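Local coordinates for protein class B carbapenemase GOB-18 (Elizabethkingia meningoseptica, PDB 5K0W) that probably hydrolyses beta-lactam antibiotics, carbapenems among them, as a dizinc metallo-beta-lactamase of subclass B3, at residues P28-W31 with N32-Y35; Y222-T225 with F226-K230. All coordinates share one frame; numbering follows the deposited sequence.

Contact 1. Residues P28-W31 with N32-Y35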
loop_
_atom_site.group_PDB
_atom_site.type_symbol
_atom_site.label_atom_id
_atom_site.label_comp_id
_atom_site.label_asym_id
_atom_site.label_seq_id
_atom_site.Cartn_x
_atom_site.Cartn_y
_atom_site.Cartn_z
ATOM N N PRO A 28 14.206 6.968 -6.806
ATOM C CA PRO A 28 14.205 8.309 -6.182
ATOM C C PRO A 28 14.769 8.285 -4.779
ATOM O O PRO A 28 14.580 7.303 -4.063
ATOM C CB PRO A 28 12.732 8.719 -6.170
ATOM C CG PRO A 28 12.044 7.744 -7.056
ATOM C CD PRO A 28 12.832 6.487 -7.039
ATOM N N LYS A 29 15.487 9.358 -4.405
ATOM C CA LYS A 29 16.157 9.548 -3.119
ATOM C C LYS A 29 15.217 9.333 -1.938
ATOM O O LYS A 29 15.576 8.625 -0.993
ATOM C CB LYS A 29 16.804 10.949 -3.075
ATOM C CG LYS A 29 17.474 11.349 -1.752
ATOM C CD LYS A 29 17.379 12.854 -1.456
ATOM C CE LYS A 29 15.977 13.314 -1.123
ATOM N NZ LYS A 29 15.960 14.676 -0.529
ATOM N N GLU A 30 14.012 9.931 -2.008
ATOM C CA GLU A 30 12.971 9.903 -0.968
ATOM C C GLU A 30 12.455 8.493 -0.611
ATOM O O GLU A 30 11.878 8.316 0.459
ATOM C CB GLU A 30 11.792 10.824 -1.350
ATOM C CG GLU A 30 12.157 12.291 -1.513
ATOM C CD GLU A 30 10.998 13.271 -1.542
ATOM O OE1 GLU A 30 9.920 12.918 -2.077
ATOM O OE2 GLU A 30 11.183 14.413 -1.063
ATOM N N TRP A 31 12.666 7.509 -1.492
ATOM C CA TRP A 31 12.196 6.142 -1.284
ATOM C C TRP A 31 12.929 5.386 -0.194
ATOM O O TRP A 31 12.299 4.620 0.545
ATOM C CB TRP A 31 12.237 5.355 -2.599
ATOM C CG TRP A 31 11.109 5.682 -3.539
ATOM C CD1 TRP A 31 10.303 6.789 -3.520
ATOM C CD2 TRP A 31 10.697 4.905 -4.664
ATOM N NE1 TRP A 31 9.408 6.740 -4.558
ATOM C CE2 TRP A 31 9.636 5.603 -5.288
ATOM C CE3 TRP A 31 11.149 3.700 -5.232
ATOM C CZ2 TRP A 31 8.993 5.114 -6.430
ATOM C CZ3 TRP A 31 10.519 3.223 -6.370
ATOM C CH2 TRP A 31 9.440 3.913 -6.944
ATOM N N ASN A 32 14.261 5.586 -0.108
ATOM C CA ASN A 32 15.135 4.927 0.873
ATOM C C ASN A 32 15.547 5.884 1.985
ATOM O O ASN A 32 16.287 5.502 2.882
ATOM C CB ASN A 32 16.360 4.320 0.175
ATOM C CG ASN A 32 16.018 3.564 -1.084
ATOM O OD1 ASN A 32 15.153 2.677 -1.088
ATOM N ND2 ASN A 32 16.669 3.921 -2.183
ATOM N N GLN A 33 15.050 7.116 1.931
ATOM C CA GLN A 33 15.319 8.172 2.902
ATOM C C GLN A 33 14.495 7.930 4.165
ATOM O O GLN A 33 13.289 7.676 4.068
ATOM C CB GLN A 33 14.979 9.535 2.270
ATOM C CG GLN A 33 15.597 10.735 2.956
ATOM C CD GLN A 33 14.826 11.994 2.654
ATOM O OE1 GLN A 33 14.544 12.332 1.496
ATOM N NE2 GLN A 33 14.485 12.725 3.692
ATOM N N ALA A 34 15.137 8.013 5.344
ATOM C CA ALA A 34 14.481 7.780 6.633
ATOM C C ALA A 34 13.471 8.860 6.991
ATOM O O ALA A 34 13.649 10.029 6.644
ATOM C CB ALA A 34 15.515 7.660 7.739
ATOM N N TYR A 35 12.416 8.457 7.693
ATOM C CA TYR A 35 11.373 9.335 8.195
ATOM C C TYR A 35 10.993 8.853 9.584
ATOM O O TYR A 35 10.800 7.654 9.797
ATOM C CB TYR A 35 10.152 9.355 7.265
ATOM C CG TYR A 35 9.144 10.428 7.615
ATOM C CD1 TYR A 35 9.299 11.733 7.162
ATOM C CD2 TYR A 35 8.032 10.139 8.389
ATOM C CE1 TYR A 35 8.389 12.731 7.494
ATOM C CE2 TYR A 35 7.112 11.128 8.727
ATOM C CZ TYR A 35 7.295 12.423 8.273
ATOM O OH TYR A 35 6.398 13.414 8.582
#
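Lys29 and Gln33 meet because each swings CG opposite its own backbone N (chi1 176° and -161°), after which the lysine bends twice while the glutamine stays extended. Their chains cross at an angle, with Lys29 CE 3.1 Å from Gln33 OE1. Lys29 NZ is 3.4 Å from Gln33 OE1, at an angle unsuited to a hydrogen bond. From Glu30, CG reaches the same amide oxygen at 3.8 Å; these two side chains run alongside each other, their carboxylate and amide planes 60° apart. The backbone link is slight: Asn32 N gives a weak hydrogen bond to Lys29 O at 3.4 Å, following the bond of 3.2 Å from Trp31 N to Pro28 O. Within this turn Pro28 CD rests over the centre of the Trp31 ring, 3.5 Å above its plane. Beyond it, Trp31 O and Asn32 OD1 are hydrogen-bonded to Thr49 OG1 and Thr70 OG1 respectively, and the indole meets the ring of the zinc ligand His241. The arrangement is a single turn with helical backbone angles but without regular helix bonding, in the loop before strand 38-41, setting a tryptophan beside the dizinc site of a B3 metallo-beta-lactamase.

Contact 2. Residues Y222-T225 with F226-K230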
loop_
_atom_site.group_PDB
_atom_site.type_symbol
_atom_site.label_atom_id
_atom_site.label_comp_id
_atom_site.label_asym_id
_atom_site.label_seq_id
_atom_site.Cartn_x
_atom_site.Cartn_y
_atom_site.Cartn_z
ATOM N N TYR A 222 -9.633 -0.124 -14.135
ATOM C CA TYR A 222 -9.512 1.300 -13.772
ATOM C C TYR A 222 -10.906 1.985 -13.757
ATOM O O TYR A 222 -11.209 2.781 -12.848
ATOM C CB TYR A 222 -8.640 2.051 -14.820
ATOM C CG TYR A 222 -7.142 2.023 -14.582
ATOM C CD1 TYR A 222 -6.580 2.628 -13.460
ATOM C CD2 TYR A 222 -6.282 1.428 -15.499
ATOM C CE1 TYR A 222 -5.208 2.588 -13.230
ATOM C CE2 TYR A 222 -4.906 1.380 -15.275
ATOM C CZ TYR A 222 -4.371 1.990 -14.157
ATOM O OH TYR A 222 -3.017 1.966 -13.949
ATOM N N ALA A 223 -11.732 1.688 -14.796
ATOM C CA ALA A 223 -13.071 2.256 -14.927
ATOM C C ALA A 223 -13.940 1.898 -13.711
ATOM O O ALA A 223 -14.594 2.784 -13.150
ATOM C CB ALA A 223 -13.719 1.816 -16.229
ATOM N N TYR A 224 -13.878 0.629 -13.261
ATOM C CA TYR A 224 -14.594 0.166 -12.084
ATOM C C TYR A 224 -14.042 0.945 -10.871
ATOM O O TYR A 224 -14.810 1.622 -10.183
ATOM C CB TYR A 224 -14.385 -1.347 -11.926
ATOM C CG TYR A 224 -14.695 -1.899 -10.547
ATOM C CD1 TYR A 224 -13.701 -1.994 -9.569
ATOM C CD2 TYR A 224 -15.963 -2.387 -10.240
ATOM C CE1 TYR A 224 -13.981 -2.508 -8.302
ATOM C CE2 TYR A 224 -16.249 -2.920 -8.985
ATOM C CZ TYR A 224 -15.257 -2.978 -8.016
ATOM O OH TYR A 224 -15.554 -3.514 -6.782
ATOM N N THR A 225 -12.688 0.875 -10.667
ATOM C CA THR A 225 -11.899 1.517 -9.616
ATOM C C THR A 225 -12.285 2.963 -9.381
ATOM O O THR A 225 -12.481 3.330 -8.224
ATOM C CB THR A 225 -10.406 1.288 -9.844
ATOM O OG1 THR A 225 -10.197 -0.107 -9.836
ATOM C CG2 THR A 225 -9.531 1.888 -8.739
ATOM N N PHE A 226 -12.431 3.770 -10.455
ATOM C CA PHE A 226 -12.838 5.174 -10.316
ATOM C C PHE A 226 -14.266 5.285 -9.789
ATOM O O PHE A 226 -14.527 6.098 -8.893
ATOM C CB PHE A 226 -12.624 5.981 -11.611
ATOM C CG PHE A 226 -11.166 6.259 -11.950
ATOM C CD1 PHE A 226 -10.405 7.130 -11.176
ATOM C CD2 PHE A 226 -10.581 5.713 -13.083
ATOM C CE1 PHE A 226 -9.071 7.405 -11.508
ATOM C CE2 PHE A 226 -9.250 5.976 -13.395
ATOM C CZ PHE A 226 -8.506 6.821 -12.609
ATOM N N GLY A 227 -15.144 4.407 -10.270
ATOM C CA GLY A 227 -16.531 4.374 -9.823
ATOM C C GLY A 227 -16.653 4.100 -8.335
ATOM O O GLY A 227 -17.221 4.900 -7.596
ATOM N N VAL A 228 -16.086 2.985 -7.887
ATOM C CA VAL A 228 -16.123 2.509 -6.501
ATOM C C VAL A 228 -15.387 3.454 -5.501
ATOM O O VAL A 228 -15.873 3.672 -4.388
ATOM C CB VAL A 228 -15.690 1.006 -6.454
ATOM C CG1 VAL A 228 -14.223 0.815 -6.827
ATOM C CG2 VAL A 228 -16.006 0.355 -5.112
ATOM N N MET A 229 -14.265 4.063 -5.932
ATOM C CA MET A 229 -13.485 4.974 -5.087
ATOM C C MET A 229 -14.166 6.330 -4.785
ATOM O O MET A 229 -13.921 6.904 -3.723
ATOM C CB MET A 229 -12.042 5.130 -5.594
ATOM C CG MET A 229 -11.133 3.987 -5.186
ATOM S SD MET A 229 -9.427 4.107 -5.788
ATOM C CE MET A 229 -8.622 4.917 -4.399
ATOM N N LYS A 230 -15.006 6.833 -5.701
ATOM C CA LYS A 230 -15.752 8.098 -5.543
ATOM C C LYS A 230 -16.908 7.971 -4.540
ATOM O O LYS A 230 -17.361 8.985 -4.003
ATOM C CB LYS A 230 -16.330 8.555 -6.900
ATOM C CG LYS A 230 -15.350 9.335 -7.786
ATOM C CD LYS A 230 -15.799 9.397 -9.252
ATOM C CE LYS A 230 -16.772 10.512 -9.585
ATOM N NZ LYS A 230 -17.206 10.467 -11.010
#
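Tyr224 and Val228, one helical turn apart, make the closest apolar side-chain contact here, with Tyr224 CE1 3.6 Å from Val228 CG1. The two side chains cross obliquely, and Val228 CB stands over one face of the tyrosine ring, displaced toward the rim. Val228 holds CG1 between its backbone N and carbonyl carbon (chi1 67°), which turns this methyl back toward the preceding turn. A second pair, Thr225 and Met229, runs side by side in the same direction, bringing Thr225 CG2 to 3.7 Å from Met229 SD. Tyr222 and Phe226 touch more loosely, Tyr222 CB lying 4.2 Å from Phe226 CE2.

The backbone sets this spacing through i to i+4 hydrogen bonds. Val228 N reaches Tyr224 O at 3.0 Å with an N-H...O angle of 166°, while Phe226 N binds Tyr222 O at 2.9 Å and Met229 N binds Thr225 O at 3.0 Å. The bond from Gly227 N to Ala223 O is weak at 3.4 Å.

Farther out, Phe226 meets Tyr279 and Leu275 of helix 265-284, and Met229 packs on Leu272 of that helix. Tyr222 OH is hydrogen-bonded to Ser202 O. Thr225 OG1 is hydrogen-bonded to two carbonyl oxygens, Pro173 O and Asp221 O, which must share or alternate in its single proton. The chemistry thus divides: the hydroxyls of Tyr222 and Thr225, both buried residues, tie the helix to the loops holding Ser202 and Pro173, near the zinc ligand His175, while Phe226 and Met229 give apolar packing against helix 265-284.

In the fold
Contact 1 comes first along the chain, in the loop before strand 38-41, and contact 2 follows much later on helix 218-230; the two are in series. Their centres are 30 Å apart, on opposite sides of the chain's centre, and their nearest atoms remain about 14 Å apart. Strand 38-41 is an outermost strand of the seven-stranded sheet, whereas helix 218-230 joins strands 192-198 and 236-239 of the five-stranded sheet in a beta-alpha-beta unit. The zinc site relates them: Trp31 in 28-31 lies near Asp102 and His241, ligands of one zinc, and Tyr222 in 222-225 near His175, a ligand of the other. Contact 1 thus comes close to the zinc site itself, whereas contact 2 approaches it through the ligand His175.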